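Local coordinates for UPF0141 protein yjdB (Campylobacter jejuni subsp. jejuni HB93-13, PDB 4TN0) that probably transfers phosphoethanolamine to acceptor molecules in the periplasm through a zinc-bound phosphothreonine centre of alkaline phosphatase type, and is required for polymyxin resistance and motility, at residues A6-R11 with K292-E297; F282-G287 with Y300-P305. All blocks are in the same frame, centred on the assembly; numbering follows the deposited sequence.

Interaction 1 (A6-R11 with K292-E297)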
loop_
_atom_site.group_PDB
_atom_site.type_symbol
_atom_site.label_atom_id
_atom_site.label_comp_id
_atom_site.label_asym_id
_atom_site.label_seq_id
_atom_site.Cartn_x
_atom_site.Cartn_y
_atom_site.Cartn_z
ATOM N N ALA A 6 -11.445 13.231 15.104
ATOM C CA ALA A 6 -12.088 12.107 15.770
ATOM C C ALA A 6 -11.887 12.198 17.287
ATOM O O ALA A 6 -11.385 11.267 17.922
ATOM C CB ALA A 6 -11.534 10.791 15.233
ATOM N N ASN A 7 -12.299 13.320 17.862
ATOM C CA ASN A 7 -12.050 13.587 19.272
ATOM C C ASN A 7 -12.875 12.669 20.197
ATOM O O ASN A 7 -12.579 12.542 21.377
ATOM C CB ASN A 7 -12.334 15.062 19.591
ATOM C CG ASN A 7 -11.439 16.021 18.815
ATOM O OD1 ASN A 7 -10.217 15.861 18.782
ATOM N ND2 ASN A 7 -12.039 17.050 18.231
ATOM N N ASP A 8 -13.917 12.056 19.642
ATOM C CA ASP A 8 -14.791 11.138 20.360
ATOM C C ASP A 8 -14.405 9.663 20.222
ATOM O O ASP A 8 -15.256 8.793 20.411
ATOM C CB ASP A 8 -16.222 11.290 19.847
ATOM C CG ASP A 8 -16.332 10.944 18.372
ATOM O OD1 ASP A 8 -15.306 11.077 17.676
ATOM O OD2 ASP A 8 -17.414 10.531 17.898
ATOM N N ALA A 9 -13.158 9.349 19.900
ATOM C CA ALA A 9 -12.854 7.963 19.529
ATOM C C ALA A 9 -12.373 7.099 20.705
ATOM O O ALA A 9 -11.732 7.594 21.636
ATOM C CB ALA A 9 -11.815 7.940 18.399
ATOM N N TYR A 10 -12.681 5.806 20.655
ATOM C CA TYR A 10 -12.284 4.895 21.731
ATOM C C TYR A 10 -12.421 3.423 21.324
ATOM O O TYR A 10 -13.116 3.086 20.353
ATOM C CB TYR A 10 -13.114 5.152 23.004
ATOM C CG TYR A 10 -14.607 4.902 22.824
ATOM C CD1 TYR A 10 -15.147 3.627 23.009
ATOM C CD2 TYR A 10 -15.478 5.941 22.504
ATOM C CE1 TYR A 10 -16.506 3.385 22.841
ATOM C CE2 TYR A 10 -16.848 5.711 22.341
ATOM C CZ TYR A 10 -17.357 4.426 22.513
ATOM O OH TYR A 10 -18.710 4.174 22.348
ATOM N N ARG A 11 -11.712 2.560 22.050
ATOM C CA ARG A 11 -11.907 1.109 21.975
ATOM C C ARG A 11 -12.175 0.489 23.360
ATOM O O ARG A 11 -12.961 -0.455 23.493
ATOM C CB ARG A 11 -10.698 0.464 21.288
ATOM C CG ARG A 11 -10.572 0.873 19.819
ATOM C CD ARG A 11 -9.256 0.443 19.139
ATOM N NE ARG A 11 -8.734 -0.851 19.550
ATOM C CZ ARG A 11 -7.775 -0.985 20.459
ATOM N NH1 ARG A 11 -7.273 0.101 21.035
ATOM N NH2 ARG A 11 -7.332 -2.184 20.798
ATOM N N LYS A 292 -14.513 3.200 17.803
ATOM C CA LYS A 292 -15.858 3.753 17.823
ATOM C C LYS A 292 -15.752 5.271 17.742
ATOM O O LYS A 292 -15.116 5.901 18.581
ATOM C CB LYS A 292 -16.622 3.311 19.085
ATOM C CG LYS A 292 -16.896 1.802 19.168
ATOM C CD LYS A 292 -17.807 1.328 18.024
ATOM C CE LYS A 292 -18.061 -0.192 18.022
ATOM N NZ LYS A 292 -18.871 -0.704 19.172
ATOM N N THR A 293 -16.360 5.840 16.707
ATOM C CA THR A 293 -16.300 7.275 16.460
ATOM C C THR A 293 -17.271 7.630 15.348
ATOM O O THR A 293 -17.615 6.784 14.523
ATOM C CB THR A 293 -14.862 7.758 16.071
ATOM O OG1 THR A 293 -14.899 9.144 15.701
ATOM C CG2 THR A 293 -14.296 6.942 14.899
ATOM N N SER A 294 -17.728 8.876 15.340
ATOM C CA SER A 294 -18.697 9.330 14.346
ATOM C C SER A 294 -18.068 9.552 12.967
ATOM O O SER A 294 -18.774 9.562 11.951
ATOM C CB SER A 294 -19.379 10.609 14.815
ATOM O OG SER A 294 -18.429 11.641 14.989
ATOM N N VAL A 295 -16.749 9.722 12.915
ATOM C CA VAL A 295 -16.101 9.962 11.625
ATOM C C VAL A 295 -15.889 8.647 10.881
ATOM O O VAL A 295 -15.543 8.646 9.689
ATOM C CB VAL A 295 -14.762 10.684 11.769
ATOM C CG1 VAL A 295 -14.948 12.008 12.485
ATOM C CG2 VAL A 295 -13.752 9.801 12.472
ATOM N N TYR A 296 -16.101 7.534 11.582
ATOM C CA TYR A 296 -16.065 6.228 10.946
ATOM C C TYR A 296 -17.264 6.056 10.006
ATOM O O TYR A 296 -18.425 6.189 10.414
ATOM C CB TYR A 296 -16.039 5.123 12.003
ATOM C CG TYR A 296 -16.241 3.740 11.431
ATOM C CD1 TYR A 296 -15.213 3.094 10.744
ATOM C CD2 TYR A 296 -17.448 3.068 11.591
ATOM C CE1 TYR A 296 -15.388 1.830 10.218
ATOM C CE2 TYR A 296 -17.634 1.799 11.068
ATOM C CZ TYR A 296 -16.601 1.186 10.381
ATOM O OH TYR A 296 -16.782 -0.076 9.861
ATOM N N GLU A 297 -16.991 5.772 8.739
ATOM C CA GLU A 297 -18.059 5.579 7.766
ATOM C C GLU A 297 -18.068 4.134 7.329
ATOM O O GLU A 297 -17.236 3.722 6.534
ATOM C CB GLU A 297 -17.887 6.492 6.556
ATOM C CG GLU A 297 -18.031 7.968 6.830
ATOM C CD GLU A 297 -17.662 8.789 5.620
ATOM O OE1 GLU A 297 -16.582 8.522 5.046
ATOM O OE2 GLU A 297 -18.448 9.677 5.225
#

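Interaction 2 (F282-G287 with Y300-P305)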
loop_
_atom_site.group_PDB
_atom_site.type_symbol
_atom_site.label_atom_id
_atom_site.label_comp_id
_atom_site.label_asym_id
_atom_site.label_seq_id
_atom_site.Cartn_x
_atom_site.Cartn_y
_atom_site.Cartn_z
ATOM N N PHE A 282 -9.065 5.229 5.190
ATOM C CA PHE A 282 -9.310 5.808 6.501
ATOM C C PHE A 282 -10.269 4.951 7.336
ATOM O O PHE A 282 -9.911 4.523 8.435
ATOM C CB PHE A 282 -9.861 7.228 6.366
ATOM C CG PHE A 282 -10.047 7.924 7.681
ATOM C CD1 PHE A 282 -8.961 8.472 8.346
ATOM C CD2 PHE A 282 -11.298 7.988 8.279
ATOM C CE1 PHE A 282 -9.127 9.106 9.564
ATOM C CE2 PHE A 282 -11.470 8.614 9.503
ATOM C CZ PHE A 282 -10.384 9.171 10.147
ATOM N N SER A 283 -11.465 4.674 6.814
ATOM C CA SER A 283 -12.451 3.931 7.596
ATOM C C SER A 283 -12.041 2.473 7.730
ATOM O O SER A 283 -12.336 1.840 8.753
ATOM C CB SER A 283 -13.850 4.010 6.967
ATOM O OG SER A 283 -14.420 5.304 7.094
ATOM N N THR A 284 -11.329 1.954 6.727
ATOM C CA THR A 284 -10.872 0.565 6.773
ATOM C C THR A 284 -9.909 0.366 7.930
ATOM O O THR A 284 -9.929 -0.673 8.592
ATOM C CB THR A 284 -10.183 0.122 5.456
ATOM O OG1 THR A 284 -11.136 0.133 4.391
ATOM C CG2 THR A 284 -9.639 -1.290 5.586
ATOM N N LEU A 285 -9.098 1.385 8.198
ATOM C CA LEU A 285 -8.103 1.316 9.268
ATOM C C LEU A 285 -8.729 1.517 10.660
ATOM O O LEU A 285 -8.314 0.898 11.640
ATOM C CB LEU A 285 -7.007 2.351 9.019
ATOM C CG LEU A 285 -5.956 2.076 7.935
ATOM C CD1 LEU A 285 -4.988 3.230 7.940
ATOM C CD2 LEU A 285 -5.203 0.767 8.149
ATOM N N LEU A 286 -9.720 2.395 10.753
ATOM C CA LEU A 286 -10.427 2.559 12.012
ATOM C C LEU A 286 -11.224 1.284 12.275
ATOM O O LEU A 286 -11.090 0.661 13.328
ATOM C CB LEU A 286 -11.345 3.777 11.977
ATOM C CG LEU A 286 -10.695 5.151 11.887
ATOM C CD1 LEU A 286 -11.655 6.220 12.370
ATOM C CD2 LEU A 286 -9.431 5.176 12.701
ATOM N N GLY A 287 -12.014 0.880 11.282
ATOM C CA GLY A 287 -12.850 -0.301 11.389
ATOM C C GLY A 287 -12.120 -1.569 11.796
ATOM O O GLY A 287 -12.689 -2.447 12.448
ATOM N N TYR A 300 -17.480 2.690 3.832
ATOM C CA TYR A 300 -16.164 2.890 3.248
ATOM C C TYR A 300 -15.118 1.911 3.805
ATOM O O TYR A 300 -13.955 1.932 3.383
ATOM C CB TYR A 300 -15.706 4.331 3.479
ATOM C CG TYR A 300 -16.099 5.279 2.369
ATOM C CD1 TYR A 300 -16.939 6.358 2.615
ATOM C CD2 TYR A 300 -15.636 5.087 1.068
ATOM C CE1 TYR A 300 -17.297 7.224 1.601
ATOM C CE2 TYR A 300 -15.989 5.946 0.050
ATOM C CZ TYR A 300 -16.814 7.015 0.320
ATOM O OH TYR A 300 -17.167 7.868 -0.698
ATOM N N ASP A 301 -15.528 1.065 4.750
ATOM C CA ASP A 301 -14.649 0.043 5.321
ATOM C C ASP A 301 -14.657 -1.186 4.405
ATOM O O ASP A 301 -15.700 -1.804 4.204
ATOM C CB ASP A 301 -15.108 -0.307 6.739
ATOM C CG ASP A 301 -14.118 -1.182 7.504
ATOM O OD1 ASP A 301 -14.182 -1.146 8.752
ATOM O OD2 ASP A 301 -13.285 -1.895 6.893
ATOM N N LEU A 302 -13.502 -1.520 3.828
ATOM C CA LEU A 302 -13.405 -2.623 2.871
ATOM C C LEU A 302 -13.791 -3.960 3.495
ATOM O O LEU A 302 -14.304 -4.845 2.810
ATOM C CB LEU A 302 -11.992 -2.710 2.284
ATOM C CG LEU A 302 -11.433 -1.483 1.550
ATOM C CD1 LEU A 302 -9.945 -1.702 1.233
ATOM C CD2 LEU A 302 -12.230 -1.152 0.283
ATOM N N LEU A 303 -13.534 -4.106 4.789
ATOM C CA LEU A 303 -13.846 -5.342 5.504
ATOM C C LEU A 303 -15.144 -5.254 6.340
ATOM O O LEU A 303 -15.219 -5.785 7.450
ATOM C CB LEU A 303 -12.667 -5.729 6.385
ATOM C CG LEU A 303 -11.382 -5.880 5.575
ATOM C CD1 LEU A 303 -10.216 -6.212 6.469
ATOM C CD2 LEU A 303 -11.555 -6.924 4.485
ATOM N N ASN A 304 -16.158 -4.581 5.795
ATOM C CA ASN A 304 -17.442 -4.389 6.468
ATOM C C ASN A 304 -18.565 -4.554 5.457
ATOM O O ASN A 304 -18.548 -3.929 4.393
ATOM C CB ASN A 304 -17.528 -3.011 7.148
ATOM C CG ASN A 304 -18.875 -2.774 7.874
ATOM O OD1 ASN A 304 -19.954 -2.893 7.283
ATOM N ND2 ASN A 304 -18.803 -2.414 9.150
ATOM N N PRO A 305 -19.560 -5.389 5.797
ATOM C CA PRO A 305 -20.624 -5.771 4.862
ATOM C C PRO A 305 -21.415 -4.597 4.285
ATOM O O PRO A 305 -21.992 -4.740 3.211
ATOM C CB PRO A 305 -21.535 -6.648 5.726
ATOM C CG PRO A 305 -20.635 -7.188 6.797
ATOM C CD PRO A 305 -19.725 -6.039 7.109
#

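Interaction 1 (A6-R11 with K292-E297)
Asp8 OD2 is gripped by two donors, both from Ser294. The firmer is the backbone N-H, 3.1 Å from Ser294 N to Asp8 OD2, which meets the syn lone pair; the hydroxyl of the same serine adds a weak bond from OG. The other carboxylate oxygen, OD1, takes the hydroxyl of Thr293, with 2.8 Å between Thr293 OG1 and Asp8 OD1, and that donor arrives from above the carboxylate plane. Two torsions set these groups where they meet: Asp8 CG stands between its own backbone N and carbonyl carbon (chi1 62°), while Thr293 OG1 is anti to its backbone N. The two side chains cross at about a right angle. Thr293 OG1 also receives a weak bond from the N-H of Val295. Such bonding would favour a charged carboxylate. Asp8 belongs to a type I beta turn, Ala6 to Ala9, and beyond it the chain forms a single antiparallel bridge. Here Tyr10 and Lys292 are a hydrogen-bonded pair: Lys292 N gives a nearly straight bond to Tyr10 O (2.9 Å), and Tyr10 N a more bent one to Lys292 O (3.2 Å). The same Lys292 O lies 3.2 Å from Ala9 CA in a C-H...O contact. The bridge ties the N-terminal segment ahead of strand 18-24 to the loop after helix 281-288. Beside the bridge, Lys292 CB rests over one face of the Tyr10 ring, 3.9 Å from the centroid, a CH-pi contact offset toward the rim. Deeper in, Ala6 CB meets Val295 CG2 at 3.7 Å, and Val295 continues onto Phe282 of helix 281-288 and onto Ile75.

Interaction 2 (F282-G287 with Y300-P305)
One direct hydrogen bond joins segment 282-287 of helix 281-288 to the loop 300-305: the N-H of Leu302 points almost straight (175°) at Thr284 OG1, 2.9 Å from Leu302 N. Thr284 OG1 sits beside its own backbone N (chi1 -65°) and also bonds Asn280 O, one turn back along the chain, so a buried hydroxyl is used on two sides. Further hydrogen bonds come from Asn280 ND2 to Tyr300 O, from Tyr296 OH to Asp301 OD1 and from Glu297 N to Ser283 OG. Within the loop, Asp301 OD2 accepts from Leu303 N (3.1 Å), an Asx turn that opens the type I turn Asp301 to Asn304. The remaining contacts are packing. Asp301 CG, anti to its backbone N, lays the carboxylate along the helix, with OD2 3.4 Å from Thr284 CA and OD1 3.1 Å from Gly287 CA. Gly287, having no side chain, leaves room for OD1 directly against its CA. Leu302 CG lies 3.3 Å from Thr284 OG1, and Tyr300 CB touches the Ser283 side chain. The loop thus lies along one side of helix 281-288, while Leu285 and Leu286 lead away from it, Leu285 onto strand 18-24 and Ala90, Leu286 onto Val93 of helix 90-96; Leu303 packs on helix 264-271.

Both contacts involve the part of the chain that follows helix 281-288, and their segments alternate along the sequence. Interaction 1 is a surface contact that brings the remote N-terminal segment to this tail, through a carboxylate grip and a backbone bridge. Interaction 2 is buried and local, with a single bond to a helix hydroxyl and close packing against a glycine. The centres of interactions 1 and 2 lie about 13 Å apart. Tyr296 and Glu297 carry polar links from 292-297 to the second contact. The same helix backs both: Thr293 and Val295 pack on it in interaction 1, and in interaction 2 it is itself one partner.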